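Superoxide dismutase (PDB 4FFK) probably catalyses the dismutation of superoxide to oxygen and hydrogen peroxide at a mononuclear iron centre, as in other iron superoxide dismutases. Local coordinates at residues Asn98-Gly103 with Leu202-Asp207; Gly111-Ala116 with Asp206-Arg211; Val141-Leu146 with Leu158-His163. All coordinates share one frame; numbering follows the deposited sequence.

Contact 1: residues Asn98-Gly103 with Leu202-Asp207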
loop_
_atom_site.group_PDB
_atom_site.type_symbol
_atom_site.label_atom_id
_atom_site.label_comp_id
_atom_site.label_asym_id
_atom_site.label_seq_id
_atom_site.Cartn_x
_atom_site.Cartn_y
_atom_site.Cartn_z
ATOM N N ASN A 98 -20.273 -5.169 16.650
ATOM C CA ASN A 98 -20.542 -6.427 16.032
ATOM C C ASN A 98 -20.431 -7.621 16.994
ATOM O O ASN A 98 -20.646 -8.729 16.585
ATOM C CB ASN A 98 -19.497 -6.697 14.947
ATOM C CG ASN A 98 -19.690 -5.867 13.688
ATOM O OD1 ASN A 98 -18.720 -5.661 12.944
ATOM N ND2 ASN A 98 -20.928 -5.438 13.398
ATOM N N MET A 99 -19.981 -7.380 18.205
ATOM C CA MET A 99 -19.834 -8.417 19.186
ATOM C C MET A 99 -20.836 -8.240 20.350
ATOM O O MET A 99 -21.398 -7.142 20.591
ATOM C CB MET A 99 -18.423 -8.475 19.687
ATOM C CG MET A 99 -17.481 -8.933 18.548
ATOM S SD MET A 99 -15.834 -9.114 19.099
ATOM C CE MET A 99 -15.339 -7.421 19.575
ATOM N N ALA A 100 -21.082 -9.345 21.022
ATOM C CA ALA A 100 -22.033 -9.353 22.135
ATOM C C ALA A 100 -21.560 -10.445 23.070
ATOM O O ALA A 100 -20.997 -11.449 22.611
ATOM C CB ALA A 100 -23.475 -9.622 21.638
ATOM N N PRO A 101 -21.788 -10.256 24.385
ATOM C CA PRO A 101 -21.410 -11.230 25.416
ATOM C C PRO A 101 -21.510 -12.667 24.927
ATOM O O PRO A 101 -22.461 -13.009 24.164
ATOM C CB PRO A 101 -22.441 -10.970 26.503
ATOM C CG PRO A 101 -22.602 -9.506 26.452
ATOM C CD PRO A 101 -22.599 -9.171 24.964
ATOM N N LYS A 102 -20.541 -13.488 25.353
ATOM C CA LYS A 102 -20.403 -14.866 24.873
ATOM C C LYS A 102 -21.740 -15.600 24.928
ATOM O O LYS A 102 -22.044 -16.444 24.071
ATOM C CB LYS A 102 -19.370 -15.632 25.714
ATOM C CG LYS A 102 -18.622 -16.737 24.938
ATOM C CD LYS A 102 -19.275 -18.122 24.929
ATOM C CE LYS A 102 -19.001 -18.799 23.581
ATOM N NZ LYS A 102 -19.048 -20.288 23.586
ATOM N N GLY A 103 -22.524 -15.288 25.953
ATOM C CA GLY A 103 -23.890 -15.780 26.021
ATOM C C GLY A 103 -24.701 -15.315 24.832
ATOM O O GLY A 103 -25.088 -16.124 23.968
ATOM N N LEU A 202 -18.992 -14.595 19.135
ATOM C CA LEU A 202 -19.275 -13.305 19.726
ATOM C C LEU A 202 -20.143 -12.451 18.848
ATOM O O LEU A 202 -20.602 -11.387 19.267
ATOM C CB LEU A 202 -17.963 -12.580 19.971
ATOM C CG LEU A 202 -17.056 -13.168 21.045
ATOM C CD1 LEU A 202 -15.937 -12.238 21.283
ATOM C CD2 LEU A 202 -17.897 -13.314 22.346
ATOM N N ILE A 203 -20.368 -12.885 17.618
ATOM C CA ILE A 203 -21.052 -11.980 16.681
ATOM C C ILE A 203 -22.440 -11.637 17.173
ATOM O O ILE A 203 -23.257 -12.526 17.456
ATOM C CB ILE A 203 -21.077 -12.513 15.236
ATOM C CG1 ILE A 203 -19.653 -12.572 14.709
ATOM C CG2 ILE A 203 -21.868 -11.566 14.315
ATOM C CD1 ILE A 203 -19.469 -13.527 13.585
ATOM N N ASN A 204 -22.667 -10.347 17.353
ATOM C CA ASN A 204 -24.000 -9.837 17.467
ATOM C C ASN A 204 -24.685 -9.733 16.107
ATOM O O ASN A 204 -24.653 -8.702 15.411
ATOM C CB ASN A 204 -23.999 -8.548 18.243
ATOM C CG ASN A 204 -25.396 -8.062 18.520
ATOM O OD1 ASN A 204 -25.577 -7.171 19.300
ATOM N ND2 ASN A 204 -26.370 -8.610 17.824
ATOM N N TRP A 205 -25.349 -10.810 15.722
ATOM C CA TRP A 205 -26.023 -10.836 14.428
ATOM C C TRP A 205 -27.213 -9.869 14.292
ATOM O O TRP A 205 -27.655 -9.574 13.172
ATOM C CB TRP A 205 -26.393 -12.266 14.007
ATOM C CG TRP A 205 -25.231 -13.038 13.547
ATOM C CD1 TRP A 205 -24.611 -14.050 14.215
ATOM C CD2 TRP A 205 -24.503 -12.862 12.318
ATOM N NE1 TRP A 205 -23.566 -14.537 13.475
ATOM C CE2 TRP A 205 -23.466 -13.823 12.311
ATOM C CE3 TRP A 205 -24.616 -11.968 11.232
ATOM C CZ2 TRP A 205 -22.532 -13.921 11.264
ATOM C CZ3 TRP A 205 -23.727 -12.100 10.170
ATOM C CH2 TRP A 205 -22.692 -13.065 10.198
ATOM N N ASP A 206 -27.728 -9.388 15.414
ATOM C CA ASP A 206 -28.822 -8.416 15.396
ATOM C C ASP A 206 -28.275 -7.067 15.025
ATOM O O ASP A 206 -28.907 -6.323 14.247
ATOM C CB ASP A 206 -29.499 -8.279 16.760
ATOM C CG ASP A 206 -30.284 -9.532 17.156
ATOM O OD1 ASP A 206 -30.885 -10.196 16.276
ATOM O OD2 ASP A 206 -30.260 -9.848 18.351
ATOM N N ASP A 207 -27.137 -6.740 15.645
ATOM C CA ASP A 207 -26.396 -5.546 15.289
ATOM C C ASP A 207 -26.148 -5.525 13.772
ATOM O O ASP A 207 -26.439 -4.522 13.132
ATOM C CB ASP A 207 -25.071 -5.487 16.008
ATOM C CG ASP A 207 -24.169 -4.440 15.404
ATOM O OD1 ASP A 207 -24.398 -3.253 15.633
ATOM O OD2 ASP A 207 -23.297 -4.828 14.617
#
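Asn98 O receives the backbone N-H of Asn204 at 2.7 Å (O to N). Two residues further on the direction reverses: Ala100 N donates to Leu202 O, 2.7 Å away. Between these two bonds Met99 and Ile203 form a single beta bridge with their CA atoms 4.5 Å apart, so two irregular chains run side by side for a few residues. Met99 CA adds a CA-H...O contact of 3.1 Å to Leu202 O.

The side-chain bond is that of Asn98, whose ND2 reaches Asp207 OD2 at 2.7 Å. With CG of Asp207 anti to its backbone N (chi1 166°), the carboxylate is carried to this amide; its oxygen lies near the amide plane and is met almost along its C-O axis, while the two flat groups are turned 62° apart. An asparagine suits this buried place because its two ends serve different partners: OD1 takes Ala176 N of strand 172-178, and ND2 also gives to Leu174 O.

The bridge ties the loop that follows helix 75-97 to the turn leading into helix 205-216 in the C-terminal region, with Asn204 at the N-cap position.

Apolar contacts flank the backbone bonds. Met99 SD lies 3.8 Å from Leu202 CD1, the flexible thioether crossing the leucine at a slant. Ala100 CB rests against Asn204 CB at 3.6 Å, small enough for chains this close.

Contact 2: residues Gly111-Ala116 with Asp206-Arg211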
loop_
_atom_site.group_PDB
_atom_site.type_symbol
_atom_site.label_atom_id
_atom_site.label_comp_id
_atom_site.label_asym_id
_atom_site.label_seq_id
_atom_site.Cartn_x
_atom_site.Cartn_y
_atom_site.Cartn_z
ATOM N N GLY A 111 -33.161 -13.614 9.921
ATOM C CA GLY A 111 -33.581 -12.321 9.360
ATOM C C GLY A 111 -33.044 -12.101 7.944
ATOM O O GLY A 111 -32.612 -13.062 7.267
ATOM N N ALA A 112 -33.063 -10.845 7.492
ATOM C CA ALA A 112 -32.700 -10.539 6.115
ATOM C C ALA A 112 -31.207 -10.905 5.897
ATOM O O ALA A 112 -30.832 -11.477 4.853
ATOM C CB ALA A 112 -32.980 -9.079 5.796
ATOM N N ILE A 113 -30.391 -10.640 6.923
ATOM C CA ILE A 113 -28.934 -10.883 6.811
ATOM C C ILE A 113 -28.613 -12.356 6.598
ATOM O O ILE A 113 -27.874 -12.686 5.703
ATOM C CB ILE A 113 -28.081 -10.219 7.973
ATOM C CG1 ILE A 113 -26.588 -10.207 7.596
ATOM C CG2 ILE A 113 -28.244 -10.896 9.308
ATOM C CD1 ILE A 113 -26.294 -9.451 6.405
ATOM N N GLY A 114 -29.239 -13.239 7.384
ATOM C CA GLY A 114 -29.066 -14.645 7.223
ATOM C C GLY A 114 -29.451 -15.080 5.835
ATOM O O GLY A 114 -28.761 -15.874 5.219
ATOM N N ASP A 115 -30.584 -14.575 5.348
ATOM C CA ASP A 115 -31.033 -14.893 3.992
ATOM C C ASP A 115 -30.087 -14.325 2.934
ATOM O O ASP A 115 -29.769 -14.965 1.911
ATOM C CB ASP A 115 -32.430 -14.313 3.787
ATOM C CG ASP A 115 -33.506 -15.095 4.548
ATOM O OD1 ASP A 115 -33.309 -16.306 4.789
ATOM O OD2 ASP A 115 -34.521 -14.474 4.880
ATOM N N ALA A 116 -29.655 -13.097 3.177
ATOM C CA ALA A 116 -28.701 -12.466 2.260
ATOM C C ALA A 116 -27.407 -13.295 2.190
ATOM O O ALA A 116 -26.881 -13.562 1.116
ATOM C CB ALA A 116 -28.448 -11.058 2.700
ATOM N N ASP A 206 -27.728 -9.388 15.414
ATOM C CA ASP A 206 -28.822 -8.416 15.396
ATOM C C ASP A 206 -28.275 -7.067 15.025
ATOM O O ASP A 206 -28.907 -6.323 14.247
ATOM C CB ASP A 206 -29.499 -8.279 16.760
ATOM C CG ASP A 206 -30.284 -9.532 17.156
ATOM O OD1 ASP A 206 -30.885 -10.196 16.276
ATOM O OD2 ASP A 206 -30.260 -9.848 18.351
ATOM N N ASP A 207 -27.137 -6.740 15.645
ATOM C CA ASP A 207 -26.396 -5.546 15.289
ATOM C C ASP A 207 -26.148 -5.525 13.772
ATOM O O ASP A 207 -26.439 -4.522 13.132
ATOM C CB ASP A 207 -25.071 -5.487 16.008
ATOM C CG ASP A 207 -24.169 -4.440 15.404
ATOM O OD1 ASP A 207 -24.398 -3.253 15.633
ATOM O OD2 ASP A 207 -23.297 -4.828 14.617
ATOM N N VAL A 208 -25.621 -6.618 13.234
ATOM C CA VAL A 208 -25.320 -6.763 11.801
ATOM C C VAL A 208 -26.601 -6.622 10.955
ATOM O O VAL A 208 -26.709 -5.808 10.033
ATOM C CB VAL A 208 -24.640 -8.115 11.475
ATOM C CG1 VAL A 208 -24.409 -8.280 10.001
ATOM C CG2 VAL A 208 -23.317 -8.262 12.201
ATOM N N GLU A 209 -27.609 -7.403 11.331
ATOM C CA GLU A 209 -28.937 -7.218 10.761
ATOM C C GLU A 209 -29.385 -5.771 10.722
ATOM O O GLU A 209 -29.821 -5.290 9.674
ATOM C CB GLU A 209 -29.958 -8.058 11.573
ATOM C CG GLU A 209 -31.412 -7.885 11.078
ATOM C CD GLU A 209 -31.651 -8.280 9.615
ATOM O OE1 GLU A 209 -30.811 -8.936 8.954
ATOM O OE2 GLU A 209 -32.738 -7.927 9.113
ATOM N N ALA A 210 -29.293 -5.071 11.843
ATOM C CA ALA A 210 -29.791 -3.694 11.931
ATOM C C ALA A 210 -28.990 -2.820 10.969
ATOM O O ALA A 210 -29.532 -1.935 10.302
ATOM C CB ALA A 210 -29.674 -3.143 13.342
ATOM N N ARG A 211 -27.684 -3.080 10.904
ATOM C CA ARG A 211 -26.840 -2.298 9.994
ATOM C C ARG A 211 -27.208 -2.611 8.555
ATOM O O ARG A 211 -27.292 -1.733 7.725
ATOM C CB ARG A 211 -25.365 -2.593 10.240
ATOM C CG ARG A 211 -24.426 -1.622 9.481
ATOM C CD ARG A 211 -23.022 -1.493 10.143
ATOM N NE ARG A 211 -23.077 -1.060 11.549
ATOM C CZ ARG A 211 -23.100 -1.917 12.586
ATOM N NH1 ARG A 211 -23.074 -3.236 12.371
ATOM N NH2 ARG A 211 -23.156 -1.460 13.816
#
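Glu209 drives its carboxylate into the first turn of helix 111-121, where OE1 takes the N-H of Ile113 at 2.7 Å through its syn lone pair. OE2 receives a weak second bond from Ala112 N, 3.4 Å away. The chain leaves with CG anti to the backbone N and then bends at chi2 (60°), which turns the acid toward the other helix. Early in a helix the backbone N-H groups lack acceptors from a preceding turn, and a glutamate supplies them; its negative charge probably also gains from the positive end of the helix dipole. OE2 is bonded as well to Gln213 NE2, one turn further on.

The two helices, both within the C-terminal family region of iron/manganese superoxide dismutases, cross almost perpendicularly, at 87°, with short-segment axes 8.4 Å apart, so contact is confined to a small patch. Its tight part is Ile113, held between the carboxylate of Glu209 and Val208: Ile113 CG1 meets Val208 CG1 at 3.8 Å, the branched side chains crossing at about a right angle, and both touch Leu174 of strand 172-178. Ile113 CG2 lies 3.2 Å from Glu209 OE1, so the isoleucine walls in the acid. An alanine at Glu209 would probably leave the N-H of Ile113 without this acceptor and open a gap beside its side chain.

Toward solvent the packing thins. Besides its weak bond, partly exposed Ala112 brings its methyl to the carboxylate, CB to Glu209 OE2 being 3.5 Å, and Gly111 is exposed; with positive phi, and with a side chain there bound to crowd Glu209 CD, glycine fits.

Contact 3: residues Val141-Leu146 with Leu158-His163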
loop_
_atom_site.group_PDB
_atom_site.type_symbol
_atom_site.label_atom_id
_atom_site.label_comp_id
_atom_site.label_asym_id
_atom_site.label_seq_id
_atom_site.Cartn_x
_atom_site.Cartn_y
_atom_site.Cartn_z
ATOM N N VAL A 141 -1.524 -6.823 8.743
ATOM C CA VAL A 141 -2.628 -6.585 9.671
ATOM C C VAL A 141 -3.698 -5.907 8.925
ATOM O O VAL A 141 -3.448 -5.319 7.914
ATOM C CB VAL A 141 -2.242 -5.715 10.811
ATOM C CG1 VAL A 141 -1.146 -6.514 11.629
ATOM C CG2 VAL A 141 -1.694 -4.405 10.287
ATOM N N GLY A 142 -4.915 -6.025 9.435
ATOM C CA GLY A 142 -6.058 -5.405 8.770
ATOM C C GLY A 142 -7.316 -6.030 9.303
ATOM O O GLY A 142 -7.414 -6.322 10.475
ATOM N N TRP A 143 -8.242 -6.263 8.385
ATOM C CA TRP A 143 -9.636 -6.577 8.750
ATOM C C TRP A 143 -10.178 -7.465 7.662
ATOM O O TRP A 143 -9.763 -7.409 6.490
ATOM C CB TRP A 143 -10.501 -5.332 8.648
ATOM C CG TRP A 143 -10.018 -4.282 9.584
ATOM C CD1 TRP A 143 -8.979 -3.445 9.377
ATOM C CD2 TRP A 143 -10.514 -4.043 10.884
ATOM N NE1 TRP A 143 -8.795 -2.640 10.477
ATOM C CE2 TRP A 143 -9.755 -2.968 11.414
ATOM C CE3 TRP A 143 -11.600 -4.585 11.646
ATOM C CZ2 TRP A 143 -9.986 -2.450 12.675
ATOM C CZ3 TRP A 143 -11.817 -4.038 12.919
ATOM C CH2 TRP A 143 -11.025 -3.004 13.414
ATOM N N ALA A 144 -11.166 -8.264 8.049
ATOM C CA ALA A 144 -12.079 -8.805 7.030
ATOM C C ALA A 144 -13.412 -8.168 7.319
ATOM O O ALA A 144 -13.777 -7.930 8.491
ATOM C CB ALA A 144 -12.152 -10.333 7.094
ATOM N N ILE A 145 -14.147 -7.850 6.253
ATOM C CA ILE A 145 -15.361 -7.136 6.367
ATOM C C ILE A 145 -16.432 -7.784 5.489
ATOM O O ILE A 145 -16.145 -8.138 4.380
ATOM C CB ILE A 145 -15.203 -5.685 5.910
ATOM C CG1 ILE A 145 -14.394 -4.873 6.921
ATOM C CG2 ILE A 145 -16.585 -5.074 5.771
ATOM C CD1 ILE A 145 -14.051 -3.480 6.381
ATOM N N LEU A 146 -17.627 -7.967 6.041
ATOM C CA LEU A 146 -18.775 -8.374 5.245
ATOM C C LEU A 146 -19.454 -7.064 4.934
ATOM O O LEU A 146 -19.765 -6.331 5.845
ATOM C CB LEU A 146 -19.743 -9.261 6.079
ATOM C CG LEU A 146 -20.971 -9.634 5.196
ATOM C CD1 LEU A 146 -20.679 -10.321 3.865
ATOM C CD2 LEU A 146 -21.842 -10.504 6.029
ATOM N N LEU A 158 -14.763 -8.208 1.987
ATOM C CA LEU A 158 -13.579 -7.394 1.718
ATOM C C LEU A 158 -12.444 -7.780 2.644
ATOM O O LEU A 158 -12.660 -8.160 3.786
ATOM C CB LEU A 158 -13.903 -5.940 2.024
ATOM C CG LEU A 158 -15.249 -5.521 1.389
ATOM C CD1 LEU A 158 -15.411 -4.078 1.772
ATOM C CD2 LEU A 158 -15.307 -5.732 -0.063
ATOM N N GLN A 159 -11.215 -7.541 2.178
ATOM C CA GLN A 159 -10.153 -7.376 3.151
ATOM C C GLN A 159 -9.784 -5.937 3.263
ATOM O O GLN A 159 -9.913 -5.157 2.312
ATOM C CB GLN A 159 -8.910 -8.082 2.687
ATOM C CG GLN A 159 -9.065 -9.609 2.694
ATOM C CD GLN A 159 -7.765 -10.251 2.384
ATOM O OE1 GLN A 159 -7.029 -9.769 1.569
ATOM N NE2 GLN A 159 -7.460 -11.379 3.045
ATOM N N VAL A 160 -9.179 -5.624 4.384
ATOM C CA VAL A 160 -8.606 -4.309 4.540
ATOM C C VAL A 160 -7.214 -4.565 5.052
ATOM O O VAL A 160 -7.006 -5.473 5.850
ATOM C CB VAL A 160 -9.349 -3.480 5.645
ATOM C CG1 VAL A 160 -8.700 -2.082 5.645
ATOM C CG2 VAL A 160 -10.832 -3.390 5.339
ATOM N N GLU A 161 -6.204 -3.879 4.508
ATOM C CA GLU A 161 -4.892 -3.939 5.179
ATOM C C GLU A 161 -4.644 -2.617 5.873
ATOM O O GLU A 161 -5.155 -1.614 5.433
ATOM C CB GLU A 161 -3.810 -4.219 4.161
ATOM C CG GLU A 161 -3.866 -5.682 3.682
ATOM C CD GLU A 161 -2.887 -5.905 2.563
ATOM O OE1 GLU A 161 -1.867 -5.192 2.398
ATOM O OE2 GLU A 161 -3.175 -6.825 1.809
ATOM N N LYS A 162 -3.969 -2.660 7.019
ATOM C CA LYS A 162 -4.038 -1.515 7.969
ATOM C C LYS A 162 -5.536 -1.194 8.132
ATOM O O LYS A 162 -6.359 -2.109 8.232
ATOM C CB LYS A 162 -3.233 -0.336 7.382
ATOM C CG LYS A 162 -1.769 -0.649 7.302
ATOM C CD LYS A 162 -1.018 0.405 6.474
ATOM C CE LYS A 162 -1.025 1.736 7.177
ATOM N NZ LYS A 162 -0.319 2.800 6.315
ATOM N N HIS A 163 -5.949 0.071 8.180
ATOM C CA HIS A 163 -7.359 0.383 8.211
ATOM C C HIS A 163 -7.769 1.004 6.932
ATOM O O HIS A 163 -8.911 1.447 6.815
ATOM C CB HIS A 163 -7.616 1.442 9.289
ATOM C CG HIS A 163 -7.057 1.068 10.621
ATOM N ND1 HIS A 163 -7.292 -0.173 11.199
ATOM C CD2 HIS A 163 -6.266 1.753 11.490
ATOM C CE1 HIS A 163 -6.686 -0.223 12.378
ATOM N NE2 HIS A 163 -6.036 0.929 12.564
#
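Ile145 and Val160 meet at the apolar centre, Ile145 CD1 pressing on Val160 CG2 at 3.4 Å, closer than usual for two carbons. They belong to the antiparallel beta hairpin of strands 142-148 and 155-161, part of the three-stranded sheet in the C-terminal region of this superoxide dismutase family. Trp143, Ile145, Leu158 and Val160 share one face of the sheet; there Trp143 and Val160 lie side by side, CB to CB 3.7 Å, and the branched Ile145 and Val160 pack across neighbouring strands. Leu91 of helix 75-97 touches both Trp143 and Ile145. The opposite face carries Ala144 and Gln159, and the small alanine lets Phe131 and Ala135 of helix 124-136 come close.

Around this centre the backbones pair regularly. Trp143 with Val160 and Ile145 with Leu158 are hydrogen-bonded pairs, each joined by two N-H...O bonds. Next to them Gly142 faces Glu161 in a non-hydrogen-bonded pair, its CA only 3.1 Å from Val160 O; any CB here would collide with that oxygen. The last rung runs from Lys162 N to Val141 O at 2.9 Å.

At the polar edge, charged ends turn to other chains: Glu161 forms a salt bridge with Arg80 of the second subunit, and Lys162 with Glu139 of the third. Trp143 also reaches toward the metal site, its indole edge-to-face with the iron ligand His92. With CG anti to the carbonyl carbon (chi1 -61°), the indole of Trp143 leans away from strand 155-161. Its NE1 edge meets the imidazole, the ring planes of Trp143 and His163 being inclined at 54°. Across that angle Trp143 NE1 donates to His163 ND1 at 3.0 Å, the nitrogen of each ring lying in or near the plane of the other.

Contacts 1 and 2 are neighbours on helix 205-216, their centres about 12 Å apart, and share Asp206 and Asp207. The carboxylate of Asp207 joins them: besides its bond to Asn98, it is gripped end-on by Arg211, whose NH1 and NH2 each take one oxygen, while Arg211 NE bonds Leu221 O of the second subunit. Contact 3 lies inside the chain loops closed by both, with its centre about 19 Å from that of contact 1 and about 20 Å from that of contact 2. Its Trp143 side chain lies about 4 Å from the iron, against about 9 Å for the side chain of Met99 of contact 1.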